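Local coordinates for uncharacterized protein Tm1679 (Thermotoga maritima, PDB 3H3E) that binds zinc and is probably a metal-dependent hydrolase of the metallo-beta-lactamase superfamily, although its substrate and exact reaction are not established, at residues Val17-Ser22 with Glu28-Phe33; Leu93-Ser98 with Ala105-Val110; Glu121-Ile126 with Phe131-Ala136; Glu172-Ile177 with Leu190-Thr195; Thr231-His236 with Leu261-Ser266. The protein carries 2 engineered substitutions. All blocks are in the same frame, centred on the assembly; numbering follows the deposited sequence.

Contact 1: residues Val17-Ser22 with Glu28-Phe33; sequences VLCDDS and ESEHGF
At the rim of the metal centre of a metallo-beta-lactamase fold, D21 and H31 form a His-carboxylate pair, with the H31 side chain about 7 Å from the bound zinc ion. H31 ND1 donates to D21 OD2 at 2.8 Å, nearly straight at 171°, into the syn lone pair of the carboxylate and within the imidazole plane. The two side chains run alongside each other in the same direction, yet the carboxylate stands almost upright to the ring, at 80°. D21 reaches it because CG lies anti to its own carbonyl carbon (chi1 -59°), which turns OD2 back to the other segment.

The backbones meet less regularly, as the strand 13-19 has just ended: E30 N makes only a weak bond to D20 O at 3.2 Å, and S29 OG a weak one to D21 O. The loop passes close to C19 at E30 and G32; C19 SG lies 3.5 Å from E30 CG. The E30 carboxylate is taken up by S47 OG and K46 N.

The other oxygen of D21 accepts from H236 ND1, so one carboxylate bridges two imidazoles. Aspartate suits this place, probably in the second shell of a metal site: the two hydrogen bonds would restrain the rotation of both rings, and H236 together with D73 and H74 is consistent with a vacant second metal site of this family.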
# COMPACT_ATOMS: atom_id res chain seq x y z
N VAL A 17 -3.92 -8.59 -7.67
CA VAL A 17 -3.18 -7.40 -8.01
C VAL A 17 -3.80 -6.83 -9.29
O VAL A 17 -3.81 -7.49 -10.31
CB VAL A 17 -1.68 -7.67 -8.19
CG1 VAL A 17 -0.98 -6.44 -8.68
CG2 VAL A 17 -1.08 -8.08 -6.86
N LEU A 18 -4.37 -5.64 -9.21
CA LEU A 18 -5.05 -5.08 -10.37
C LEU A 18 -4.16 -4.08 -11.08
O LEU A 18 -4.38 -3.76 -12.23
CB LEU A 18 -6.37 -4.43 -9.95
CG LEU A 18 -7.49 -5.31 -9.41
CD1 LEU A 18 -8.77 -4.50 -9.41
CD2 LEU A 18 -7.66 -6.58 -10.25
N CYS A 19 -3.16 -3.56 -10.38
CA CYS A 19 -2.19 -2.68 -11.02
C CYS A 19 -0.82 -2.79 -10.35
O CYS A 19 -0.72 -2.90 -9.12
CB CYS A 19 -2.68 -1.24 -11.02
SG CYS A 19 -1.49 -0.09 -11.70
N ASP A 20 0.22 -2.79 -11.17
CA ASP A 20 1.59 -2.92 -10.68
C ASP A 20 2.52 -2.61 -11.83
O ASP A 20 2.09 -2.51 -12.97
CB ASP A 20 1.87 -4.34 -10.18
CG ASP A 20 3.20 -4.46 -9.48
OD1 ASP A 20 3.40 -3.73 -8.49
OD2 ASP A 20 4.04 -5.28 -9.91
N ASP A 21 3.80 -2.45 -11.53
CA ASP A 21 4.75 -2.09 -12.58
C ASP A 21 5.01 -3.25 -13.56
O ASP A 21 5.29 -3.01 -14.73
CB ASP A 21 6.04 -1.54 -11.97
CG ASP A 21 5.80 -0.31 -11.10
OD1 ASP A 21 4.95 -0.36 -10.20
OD2 ASP A 21 6.46 0.72 -11.32
N SER A 22 4.87 -4.49 -13.08
CA SER A 22 5.01 -5.69 -13.92
C SER A 22 3.66 -6.31 -14.23
O SER A 22 2.65 -5.92 -13.67
CB SER A 22 5.88 -6.72 -13.21
OG SER A 22 7.04 -6.11 -12.72
N GLU A 28 -2.32 -5.39 -18.21
CA GLU A 28 -1.59 -4.16 -18.43
C GLU A 28 -0.86 -3.75 -17.17
O GLU A 28 -1.20 -4.18 -16.07
CB GLU A 28 -2.52 -3.05 -18.89
CG GLU A 28 -3.19 -3.34 -20.22
CD GLU A 28 -3.96 -2.15 -20.74
OE1 GLU A 28 -3.94 -1.09 -20.08
OE2 GLU A 28 -4.59 -2.28 -21.83
N SER A 29 0.17 -2.93 -17.34
CA SER A 29 0.97 -2.50 -16.21
C SER A 29 1.31 -1.03 -16.32
O SER A 29 1.50 -0.50 -17.41
CB SER A 29 2.26 -3.33 -16.13
OG SER A 29 3.13 -3.02 -17.20
N GLU A 30 1.38 -0.36 -15.18
CA GLU A 30 1.92 0.97 -15.13
C GLU A 30 2.66 1.16 -13.83
O GLU A 30 2.65 0.29 -12.96
CB GLU A 30 0.82 2.02 -15.29
CG GLU A 30 -0.22 2.02 -14.20
CD GLU A 30 -1.38 2.95 -14.50
OE1 GLU A 30 -1.42 3.47 -15.63
OE2 GLU A 30 -2.25 3.16 -13.63
N HIS A 31 3.34 2.29 -13.70
CA HIS A 31 3.88 2.69 -12.42
C HIS A 31 2.73 3.12 -11.51
O HIS A 31 2.27 4.26 -11.58
CB HIS A 31 4.85 3.84 -12.60
CG HIS A 31 5.54 4.26 -11.34
ND1 HIS A 31 6.26 3.38 -10.56
CD2 HIS A 31 5.62 5.46 -10.74
CE1 HIS A 31 6.76 4.03 -9.53
NE2 HIS A 31 6.39 5.29 -9.61
N GLY A 32 2.27 2.19 -10.68
CA GLY A 32 1.29 2.47 -9.66
C GLY A 32 0.89 1.16 -9.04
O GLY A 32 1.25 0.10 -9.55
N PHE A 33 0.13 1.22 -7.95
CA PHE A 33 -0.26 0.01 -7.25
C PHE A 33 -1.78 -0.02 -7.02
O PHE A 33 -2.39 1.00 -6.71
CB PHE A 33 0.53 -0.10 -5.93
CG PHE A 33 0.32 -1.39 -5.19
CD1 PHE A 33 0.65 -2.61 -5.79
CD2 PHE A 33 -0.21 -1.40 -3.91
CE1 PHE A 33 0.44 -3.81 -5.12
CE2 PHE A 33 -0.43 -2.58 -3.24
CZ PHE A 33 -0.10 -3.79 -3.84

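Contact 2: residues Leu93-Ser98 with Ala105-Val110; sequences LDQKYS and ADWNEV
L93 and W107 bring the backbones closest, with CA atoms 6.6 Å apart, where the loop leading into strand 95-98 passes the first turn of helix 107-113; Q95 and A105 are the next pair. Within the metallo-beta-lactamase fold the contact thus joins the loop before a strand to the start of a helix. Ahead of that helix the chain makes an inverse gamma turn centred on D106, which is also the N-cap residue, and the bond from V110 N to D106 O at 3.0 Å starts the helical pattern.

W107, just after the turn, points its indole toward L93. Leucine supplies a slim methyl for the purpose: CD2 sits over one face in a CH-pi contact, 3.9 Å from the centroid of the five-membered ring and 26° off its normal, with W107 CG as its nearest atom at 3.5 Å. Tryptophan offers a broad flat surface that such a methyl can lie upon, and L88 of strand 85-89 touches both residues, tying the pair to the neighbouring sheet.

Q95 comes to the edge of the same ring. Its chain bends at chi2 (-44°), which brings the amide beside the A105 carbonyl without a hydrogen bond across the contact; its OE1 is satisfied by the hydroxyl of Y102. Small A105 suits the underside of the indole, where its CB lies 3.5 Å from the plane, on the face opposite L93 CD2.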
# COMPACT_ATOMS: atom_id res chain seq x y z
N LEU A 93 -4.91 15.05 1.69
CA LEU A 93 -5.37 16.16 0.86
C LEU A 93 -4.27 17.17 0.55
O LEU A 93 -4.35 17.86 -0.46
CB LEU A 93 -6.54 16.89 1.53
CG LEU A 93 -7.78 16.05 1.82
CD1 LEU A 93 -8.74 16.88 2.62
CD2 LEU A 93 -8.43 15.55 0.55
N ASP A 94 -3.28 17.28 1.43
CA ASP A 94 -2.17 18.21 1.22
C ASP A 94 -1.48 17.86 -0.07
O ASP A 94 -1.41 16.71 -0.45
CB ASP A 94 -1.19 18.16 2.38
CG ASP A 94 -1.82 18.56 3.70
OD1 ASP A 94 -2.84 19.28 3.66
OD2 ASP A 94 -1.30 18.17 4.76
N GLN A 95 -0.96 18.86 -0.76
CA GLN A 95 -0.47 18.65 -2.11
C GLN A 95 0.98 18.19 -2.10
O GLN A 95 1.85 18.90 -1.63
CB GLN A 95 -0.69 19.89 -2.98
CG GLN A 95 -2.18 20.09 -3.40
CD GLN A 95 -2.90 18.80 -3.88
OE1 GLN A 95 -2.27 17.80 -4.23
NE2 GLN A 95 -4.23 18.83 -3.88
N LYS A 96 1.21 16.99 -2.60
CA LYS A 96 2.50 16.33 -2.46
C LYS A 96 3.43 16.66 -3.61
O LYS A 96 3.01 16.66 -4.76
CB LYS A 96 2.31 14.83 -2.37
CG LYS A 96 1.70 14.34 -1.08
CD LYS A 96 2.00 12.85 -0.89
CE LYS A 96 1.25 12.25 0.28
NZ LYS A 96 1.72 12.79 1.57
N TYR A 97 4.68 16.93 -3.27
CA TYR A 97 5.72 17.15 -4.27
C TYR A 97 6.84 16.14 -4.11
O TYR A 97 7.10 15.63 -3.03
CB TYR A 97 6.29 18.56 -4.19
CG TYR A 97 5.37 19.60 -4.78
CD1 TYR A 97 4.26 20.05 -4.08
CD2 TYR A 97 5.61 20.12 -6.04
CE1 TYR A 97 3.42 21.00 -4.63
CE2 TYR A 97 4.77 21.07 -6.60
CZ TYR A 97 3.68 21.50 -5.89
OH TYR A 97 2.86 22.46 -6.44
N SER A 98 7.48 15.84 -5.22
CA SER A 98 8.60 14.93 -5.20
C SER A 98 9.76 15.60 -5.92
O SER A 98 9.89 15.51 -7.13
CB SER A 98 8.24 13.62 -5.86
OG SER A 98 9.33 12.74 -5.76
N ALA A 105 -2.68 14.21 -5.71
CA ALA A 105 -3.89 13.72 -6.35
C ALA A 105 -4.93 14.84 -6.45
O ALA A 105 -4.93 15.80 -5.68
CB ALA A 105 -4.44 12.55 -5.57
N ASP A 106 -5.83 14.71 -7.42
CA ASP A 106 -6.85 15.73 -7.65
C ASP A 106 -8.06 15.44 -6.78
O ASP A 106 -9.05 14.88 -7.24
CB ASP A 106 -7.22 15.78 -9.14
CG ASP A 106 -8.02 17.03 -9.50
OD1 ASP A 106 -8.41 17.78 -8.59
OD2 ASP A 106 -8.27 17.26 -10.71
N TRP A 107 -7.99 15.82 -5.52
CA TRP A 107 -9.05 15.50 -4.56
C TRP A 107 -10.31 16.30 -4.83
O TRP A 107 -11.40 15.86 -4.45
CB TRP A 107 -8.58 15.71 -3.11
CG TRP A 107 -7.44 14.83 -2.78
CD1 TRP A 107 -6.13 15.20 -2.63
CD2 TRP A 107 -7.47 13.42 -2.61
NE1 TRP A 107 -5.36 14.10 -2.37
CE2 TRP A 107 -6.16 12.99 -2.35
CE3 TRP A 107 -8.50 12.46 -2.65
CZ2 TRP A 107 -5.84 11.66 -2.11
CZ3 TRP A 107 -8.18 11.15 -2.42
CH2 TRP A 107 -6.86 10.75 -2.16
N ASN A 108 -10.18 17.46 -5.47
CA ASN A 108 -11.35 18.28 -5.75
C ASN A 108 -12.28 17.52 -6.66
O ASN A 108 -13.50 17.55 -6.49
CB ASN A 108 -10.96 19.60 -6.41
CG ASN A 108 -10.21 20.51 -5.47
OD1 ASN A 108 -10.61 20.70 -4.32
ND2 ASN A 108 -9.11 21.07 -5.96
N GLU A 109 -11.69 16.85 -7.63
CA GLU A 109 -12.45 16.08 -8.60
C GLU A 109 -12.89 14.76 -7.99
O GLU A 109 -14.03 14.33 -8.16
CB GLU A 109 -11.59 15.83 -9.83
CG GLU A 109 -12.35 15.23 -10.98
CD GLU A 109 -11.95 15.83 -12.31
OE1 GLU A 109 -11.62 17.04 -12.33
OE2 GLU A 109 -11.99 15.10 -13.33
N VAL A 110 -11.98 14.12 -7.28
CA VAL A 110 -12.24 12.81 -6.71
C VAL A 110 -13.40 12.85 -5.73
O VAL A 110 -14.23 11.96 -5.70
CB VAL A 110 -10.98 12.26 -6.00
CG1 VAL A 110 -11.31 11.04 -5.15
CG2 VAL A 110 -9.90 11.94 -7.02

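Contact 3: residues Glu121-Ile126 with Phe131-Ala136; sequences ERITEI and FLLGPA
R122 folds back on itself through successive bends at chi2 (-71°) and chi3 (-70°), bringing its guanidinium to P135 O. NH1 and NH2 both donate to that one oxygen, at 3.0 and 3.2 Å, an end-on grip with the oxygen tilted somewhat from the guanidinium plane. F131 takes chi1 -57°, which lays its ring across E125: CD2 is 4.0 Å from E125 CB and equally near I123 CG2.

Between these ends lies a beta hairpin of strands 123-127 and 130-133. T124 and L132 form its hydrogen-bonded pair through T124 N to L132 O and L132 N to T124 O (2.8 Å), both in the carbonyl plane; I123 with L133 and E125 with F131 are non-hydrogen-bonded pairs. I126 CD1 approaches L132 CG at 3.9 Å, beta-branched I126 and T124 suiting an extended strand, while W87 touches both T124 and L132.

A water links E121 O, T124 OG1 and L132 O. The hydrogen-bonded pattern ends with G134 N to R122 O. The guanidinium also lies in a weak, long ion pair with D191. Beyond G134, the carbonyl of P135, which has no N-H of its own to pair, is held by two donors from one arginine.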
# COMPACT_ATOMS: atom_id res chain seq x y z
N GLU A 121 -8.33 8.08 13.50
CA GLU A 121 -7.78 7.21 14.54
C GLU A 121 -6.46 6.53 14.15
O GLU A 121 -6.11 6.46 12.98
CB GLU A 121 -8.81 6.14 14.90
CG GLU A 121 -10.25 6.63 14.98
CD GLU A 121 -10.42 7.74 15.98
OE1 GLU A 121 -9.43 8.07 16.66
OE2 GLU A 121 -11.54 8.28 16.09
N ARG A 122 -5.74 6.02 15.15
CA ARG A 122 -4.56 5.19 14.93
C ARG A 122 -4.98 3.84 14.36
O ARG A 122 -4.32 3.29 13.50
CB ARG A 122 -3.76 4.97 16.22
CG ARG A 122 -3.31 6.22 16.99
CD ARG A 122 -2.19 7.02 16.29
NE ARG A 122 -0.89 6.34 16.28
CZ ARG A 122 -0.22 6.00 15.17
NH1 ARG A 122 -0.72 6.28 13.96
NH2 ARG A 122 0.96 5.39 15.27
N ILE A 123 -6.08 3.30 14.88
CA ILE A 123 -6.64 2.04 14.39
C ILE A 123 -8.11 2.24 14.06
O ILE A 123 -8.87 2.72 14.89
CB ILE A 123 -6.55 0.89 15.43
CG1 ILE A 123 -5.10 0.52 15.73
CG2 ILE A 123 -7.26 -0.35 14.94
CD1 ILE A 123 -4.58 1.08 17.03
N THR A 124 -8.49 1.89 12.84
CA THR A 124 -9.87 2.06 12.40
C THR A 124 -10.37 0.74 11.85
O THR A 124 -9.76 0.17 10.96
CB THR A 124 -9.97 3.13 11.32
OG1 THR A 124 -9.73 4.42 11.90
CG2 THR A 124 -11.34 3.13 10.69
N GLU A 125 -11.48 0.23 12.39
CA GLU A 125 -12.06 -0.99 11.86
C GLU A 125 -12.91 -0.72 10.63
O GLU A 125 -13.77 0.16 10.64
CB GLU A 125 -12.87 -1.73 12.92
CG GLU A 125 -13.41 -3.06 12.43
CD GLU A 125 -14.17 -3.81 13.50
OE1 GLU A 125 -14.68 -3.15 14.43
OE2 GLU A 125 -14.24 -5.06 13.42
N ILE A 126 -12.67 -1.46 9.56
CA ILE A 126 -13.35 -1.23 8.29
C ILE A 126 -14.57 -2.12 8.20
O ILE A 126 -15.70 -1.64 8.07
CB ILE A 126 -12.48 -1.64 7.10
CG1 ILE A 126 -11.31 -0.70 6.92
CG2 ILE A 126 -13.28 -1.64 5.80
CD1 ILE A 126 -10.41 -1.22 5.87
N PHE A 131 -8.79 -3.86 9.26
CA PHE A 131 -8.43 -2.64 9.98
C PHE A 131 -7.47 -1.78 9.17
O PHE A 131 -6.61 -2.28 8.48
CB PHE A 131 -7.68 -2.99 11.28
CG PHE A 131 -8.43 -3.89 12.19
CD1 PHE A 131 -8.32 -5.26 12.07
CD2 PHE A 131 -9.23 -3.36 13.19
CE1 PHE A 131 -9.01 -6.09 12.92
CE2 PHE A 131 -9.92 -4.19 14.03
CZ PHE A 131 -9.81 -5.56 13.90
N LEU A 132 -7.59 -0.47 9.33
CA LEU A 132 -6.61 0.44 8.79
C LEU A 132 -5.76 0.95 9.93
O LEU A 132 -6.29 1.40 10.94
CB LEU A 132 -7.28 1.63 8.14
CG LEU A 132 -7.74 1.43 6.71
CD1 LEU A 132 -8.65 2.58 6.33
CD2 LEU A 132 -6.52 1.35 5.79
N LEU A 133 -4.45 0.89 9.75
CA LEU A 133 -3.52 1.45 10.71
C LEU A 133 -2.89 2.72 10.17
O LEU A 133 -2.44 2.76 9.03
CB LEU A 133 -2.46 0.42 11.09
CG LEU A 133 -2.94 -0.41 12.28
CD1 LEU A 133 -4.01 -1.37 11.81
CD2 LEU A 133 -1.78 -1.14 12.91
N GLY A 134 -2.85 3.75 11.01
CA GLY A 134 -2.40 5.06 10.60
C GLY A 134 -0.90 5.14 10.45
O GLY A 134 -0.22 4.12 10.51
N PRO A 135 -0.38 6.36 10.27
CA PRO A 135 1.04 6.56 9.99
C PRO A 135 1.89 5.81 11.02
O PRO A 135 1.70 5.99 12.22
CB PRO A 135 1.22 8.06 10.17
CG PRO A 135 -0.10 8.63 10.14
CD PRO A 135 -1.06 7.62 10.58
N ALA A 136 2.83 5.00 10.54
CA ALA A 136 3.70 4.23 11.41
C ALA A 136 4.65 5.12 12.19
O ALA A 136 5.07 6.17 11.71
CB ALA A 136 4.50 3.24 10.60
O HOH W 1 -6.81 4.25 11.00

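Contact 4: residues Glu172-Ile177 with Leu190-Thr195; sequences EGLVVI and LDIAET
I192 alone carries the helix side of this buried contact, meeting L174 and V176 of the strand, and every touching atom is a methyl. Its CD1 reaches V176 tip to tip and fits between the two branches of the valine, 3.7 Å from CG1 and 3.7 Å from CG2. Its other branch, CG2, lies 3.7 Å from L174 CD1, where leucine and isoleucine slide past each other in opposite directions. With CG1 anti to its carbonyl carbon (chi1 -66°), I192 sends one branch to each strand residue, something a beta-branched side chain with a longer arm does well. L174 and V176 are two apart on the strand and therefore share its helix-facing side.

One shell out, V167 of the adjacent strand touches both L174 and I192, and I200 closes on I192 from the strand that follows the helix. Further along the chain, T195 OG1 donates to D191 O at 2.9 Å, while the D191 carboxylate holds a salt bridge to R139 and accepts from N137 N.

Together strand 173-178, helix 185-193 and strand 200-204 make a beta-alpha-beta unit with the two strands parallel and adjacent, and the contact packs a helix on the outer face of one sheet, as in the layered alpha-beta-beta-alpha sandwich of metallo-beta-lactamases.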
# COMPACT_ATOMS: atom_id res chain seq x y z
N GLU A 172 -5.15 -17.87 10.02
CA GLU A 172 -3.75 -18.25 9.88
C GLU A 172 -2.77 -17.16 10.34
O GLU A 172 -1.56 -17.36 10.36
CB GLU A 172 -3.46 -18.55 8.41
CG GLU A 172 -4.36 -19.60 7.78
CD GLU A 172 -3.83 -20.99 7.99
OE1 GLU A 172 -2.60 -21.14 8.14
OE2 GLU A 172 -4.64 -21.95 7.99
N GLY A 173 -3.32 -16.00 10.71
CA GLY A 173 -2.50 -14.86 11.08
C GLY A 173 -2.96 -13.63 10.34
O GLY A 173 -4.05 -13.59 9.79
N LEU A 174 -2.12 -12.61 10.31
CA LEU A 174 -2.51 -11.34 9.71
C LEU A 174 -2.02 -11.24 8.28
O LEU A 174 -0.92 -11.68 7.96
CB LEU A 174 -1.94 -10.18 10.53
CG LEU A 174 -2.34 -10.04 12.00
CD1 LEU A 174 -1.55 -8.90 12.64
CD2 LEU A 174 -3.84 -9.80 12.14
N VAL A 175 -2.84 -10.66 7.42
CA VAL A 175 -2.34 -10.28 6.11
C VAL A 175 -2.25 -8.77 6.04
O VAL A 175 -3.20 -8.06 6.37
CB VAL A 175 -3.20 -10.83 4.98
CG1 VAL A 175 -2.53 -10.53 3.65
CG2 VAL A 175 -3.39 -12.35 5.15
N VAL A 176 -1.09 -8.27 5.64
CA VAL A 176 -0.81 -6.85 5.68
C VAL A 176 -0.61 -6.35 4.26
O VAL A 176 0.16 -6.91 3.51
CB VAL A 176 0.47 -6.56 6.49
CG1 VAL A 176 0.81 -5.07 6.45
CG2 VAL A 176 0.33 -7.03 7.90
N ILE A 177 -1.34 -5.30 3.90
CA ILE A 177 -1.27 -4.74 2.57
C ILE A 177 -0.86 -3.27 2.63
O ILE A 177 -1.49 -2.46 3.32
CB ILE A 177 -2.58 -4.93 1.79
CG1 ILE A 177 -2.83 -6.41 1.54
CG2 ILE A 177 -2.49 -4.23 0.44
CD1 ILE A 177 -3.47 -7.09 2.68
N LEU A 190 6.15 -3.38 13.04
CA LEU A 190 6.29 -3.22 14.48
C LEU A 190 5.07 -2.53 15.05
O LEU A 190 4.59 -2.89 16.12
CB LEU A 190 7.55 -2.42 14.80
CG LEU A 190 8.90 -3.01 14.36
CD1 LEU A 190 9.99 -1.94 14.34
CD2 LEU A 190 9.28 -4.14 15.29
N ASP A 191 4.55 -1.53 14.36
CA ASP A 191 3.33 -0.89 14.83
C ASP A 191 2.20 -1.91 14.91
O ASP A 191 1.44 -1.94 15.87
CB ASP A 191 2.94 0.30 13.95
CG ASP A 191 3.54 1.62 14.43
OD1 ASP A 191 4.59 1.58 15.11
OD2 ASP A 191 2.97 2.69 14.13
N ILE A 192 2.12 -2.77 13.89
CA ILE A 192 1.13 -3.84 13.85
C ILE A 192 1.35 -4.84 14.99
O ILE A 192 0.43 -5.15 15.73
CB ILE A 192 1.18 -4.53 12.50
CG1 ILE A 192 0.74 -3.54 11.41
CG2 ILE A 192 0.32 -5.75 12.49
CD1 ILE A 192 0.89 -4.07 10.04
N ALA A 193 2.58 -5.30 15.12
CA ALA A 193 3.02 -6.15 16.22
C ALA A 193 2.65 -5.67 17.64
O ALA A 193 2.42 -6.48 18.55
CB ALA A 193 4.51 -6.33 16.12
N GLU A 194 2.62 -4.35 17.85
CA GLU A 194 2.30 -3.79 19.16
C GLU A 194 0.79 -3.71 19.39
O GLU A 194 0.35 -3.46 20.52
CB GLU A 194 2.89 -2.38 19.33
CG GLU A 194 4.35 -2.23 18.95
CD GLU A 194 4.86 -0.81 19.15
OE1 GLU A 194 4.04 0.13 19.11
OE2 GLU A 194 6.09 -0.64 19.35
N THR A 195 0.01 -3.91 18.33
CA THR A 195 -1.44 -3.67 18.34
C THR A 195 -2.24 -4.97 18.30
O THR A 195 -3.28 -5.09 18.93
CB THR A 195 -1.85 -2.83 17.09
OG1 THR A 195 -1.20 -1.55 17.11
CG2 THR A 195 -3.35 -2.61 17.05

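Contact 5: residues Thr231-His236 with Leu261-Ser266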
# COMPACT_ATOMS: atom_id res chain seq x y z
N THR A 231 5.31 -15.28 4.52
CA THR A 231 5.33 -15.04 3.07
C THR A 231 5.37 -13.56 2.78
O THR A 231 4.67 -12.79 3.43
CB THR A 231 4.05 -15.56 2.40
OG1 THR A 231 3.79 -16.90 2.83
CG2 THR A 231 4.17 -15.53 0.88
N VAL A 232 6.19 -13.16 1.81
CA VAL A 232 6.27 -11.77 1.37
C VAL A 232 6.10 -11.63 -0.14
O VAL A 232 6.68 -12.38 -0.92
CB VAL A 232 7.58 -11.08 1.83
CG1 VAL A 232 7.59 -9.62 1.42
CG2 VAL A 232 7.70 -11.16 3.34
N VAL A 233 5.28 -10.66 -0.54
CA VAL A 233 4.97 -10.38 -1.93
C VAL A 233 5.24 -8.90 -2.18
O VAL A 233 4.37 -8.05 -1.99
CB VAL A 233 3.48 -10.68 -2.21
CG1 VAL A 233 3.16 -10.57 -3.70
CG2 VAL A 233 3.11 -12.05 -1.68
N PRO A 234 6.47 -8.58 -2.61
CA PRO A 234 6.92 -7.19 -2.77
C PRO A 234 6.58 -6.63 -4.14
O PRO A 234 6.98 -7.20 -5.16
CB PRO A 234 8.44 -7.30 -2.61
CG PRO A 234 8.74 -8.76 -2.33
CD PRO A 234 7.57 -9.53 -2.82
N CYS A 235 5.87 -5.51 -4.17
CA CYS A 235 5.41 -4.93 -5.43
C CYS A 235 5.92 -3.51 -5.64
O CYS A 235 6.56 -2.96 -4.76
CB CYS A 235 3.89 -4.88 -5.43
SG CYS A 235 3.09 -6.37 -4.92
N HIS A 236 5.63 -2.94 -6.81
CA HIS A 236 5.65 -1.49 -7.00
C HIS A 236 7.02 -0.88 -6.68
O HIS A 236 8.03 -1.25 -7.28
CB HIS A 236 4.54 -0.86 -6.13
CG HIS A 236 4.27 0.58 -6.41
ND1 HIS A 236 4.27 1.11 -7.68
CD2 HIS A 236 3.95 1.61 -5.58
CE1 HIS A 236 3.99 2.41 -7.61
NE2 HIS A 236 3.80 2.73 -6.35
N LEU A 261 -1.43 -11.16 -10.87
CA LEU A 261 -1.36 -12.06 -9.70
C LEU A 261 -2.64 -12.26 -8.86
O LEU A 261 -3.31 -11.32 -8.44
CB LEU A 261 -0.21 -11.62 -8.80
CG LEU A 261 0.07 -12.49 -7.58
CD1 LEU A 261 0.53 -13.85 -8.03
CD2 LEU A 261 1.12 -11.84 -6.69
N LYS A 262 -2.94 -13.53 -8.61
CA LYS A 262 -4.04 -13.91 -7.73
C LYS A 262 -3.51 -14.76 -6.55
O LYS A 262 -2.81 -15.75 -6.75
CB LYS A 262 -5.09 -14.69 -8.53
CG LYS A 262 -6.21 -15.27 -7.68
CD LYS A 262 -7.04 -16.29 -8.46
CE LYS A 262 -8.01 -17.04 -7.55
NZ LYS A 262 -8.75 -18.15 -8.25
N LEU A 263 -3.85 -14.35 -5.33
CA LEU A 263 -3.46 -15.09 -4.13
C LEU A 263 -4.70 -15.57 -3.38
O LEU A 263 -5.65 -14.83 -3.22
CB LEU A 263 -2.62 -14.22 -3.20
CG LEU A 263 -1.31 -13.62 -3.69
CD1 LEU A 263 -0.96 -12.38 -2.88
CD2 LEU A 263 -0.19 -14.63 -3.65
N GLU A 264 -4.66 -16.82 -2.91
CA GLU A 264 -5.78 -17.38 -2.15
C GLU A 264 -5.29 -17.72 -0.75
O GLU A 264 -4.19 -18.25 -0.59
CB GLU A 264 -6.35 -18.61 -2.84
CG GLU A 264 -7.80 -18.90 -2.48
CD GLU A 264 -8.67 -19.15 -3.70
OE1 GLU A 264 -8.15 -19.03 -4.84
OE2 GLU A 264 -9.87 -19.46 -3.53
N VAL A 265 -6.08 -17.38 0.26
CA VAL A 265 -5.64 -17.51 1.64
C VAL A 265 -6.81 -17.83 2.55
O VAL A 265 -7.94 -17.43 2.28
CB VAL A 265 -4.98 -16.21 2.10
CG1 VAL A 265 -4.54 -16.33 3.56
CG2 VAL A 265 -3.81 -15.89 1.20
N SER A 266 -6.53 -18.55 3.64
CA SER A 266 -7.57 -18.98 4.57
C SER A 266 -8.23 -17.80 5.26
O SER A 266 -7.60 -16.76 5.48
CB SER A 266 -7.00 -19.94 5.61
OG SER A 266 -6.59 -21.16 5.02
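V233 and L261 make the closer half of this contact: V233 CG1 and L261 CD2 reach toward each other tip to tip at 3.8 Å. The second methyl of the valine, V233 CG2, faces L263 CD1 less closely at 4.3 Å. L261 gets there with CG anti to the backbone N (chi1 -176°), extending its branched end across the gap. No hydrogen bond crosses; the CA atoms of V233 and L263 stand 9.9 Å apart, too far for strand pairing and bridged by three aliphatic side chains. Compact valine on one side and long leucines on the other divide that gap suitably. V204 touches V233 from the neighbouring strand, and V17 touches L261.

Alternation along strand 262-265 turns K262 and E264 the opposite way. They are exposed, and K262 NZ lies 3.6 Å from E264 OE1, a long salt bridge within the strand, uncertain because E264 is poorly ordered. Charged ends suit that side as methyls suit the inner one. At the far end of segment 231-236, C235 forms a disulfide with C257, tying strand 231-235 to the chain that leads on toward strand 262-265.

Each of the two strands belongs to a different mixed sheet, and side chains from the two facing sheets meeting between them, without backbone pairing, build the interior of the beta sandwich characteristic of the metallo-beta-lactamase fold.

How the contacts relate
Contacts 4 and 5 are wholly buried and apolar, one joining helix to sheet and the other sheet to sheet; contacts 1, 2 and 3 are partly buried and mix polar groups with carbon packing. Strands 123-127, 130-133, 173-178 and 231-235 share one sheet, so contacts 3, 4 and 5 all reach it, and L133 packs on I192 where contacts 3 and 4 meet. Contacts 1 and 5 share the V17-L261 backbone hydrogen bond between neighbouring strands and touch again at H236. Hydrogen-bond chemistry gathers beside the metal in contact 1 and at the sheet edge in contact 3, while contact 2 touches none of the others; its nearest atoms are about 9 Å from contact 1.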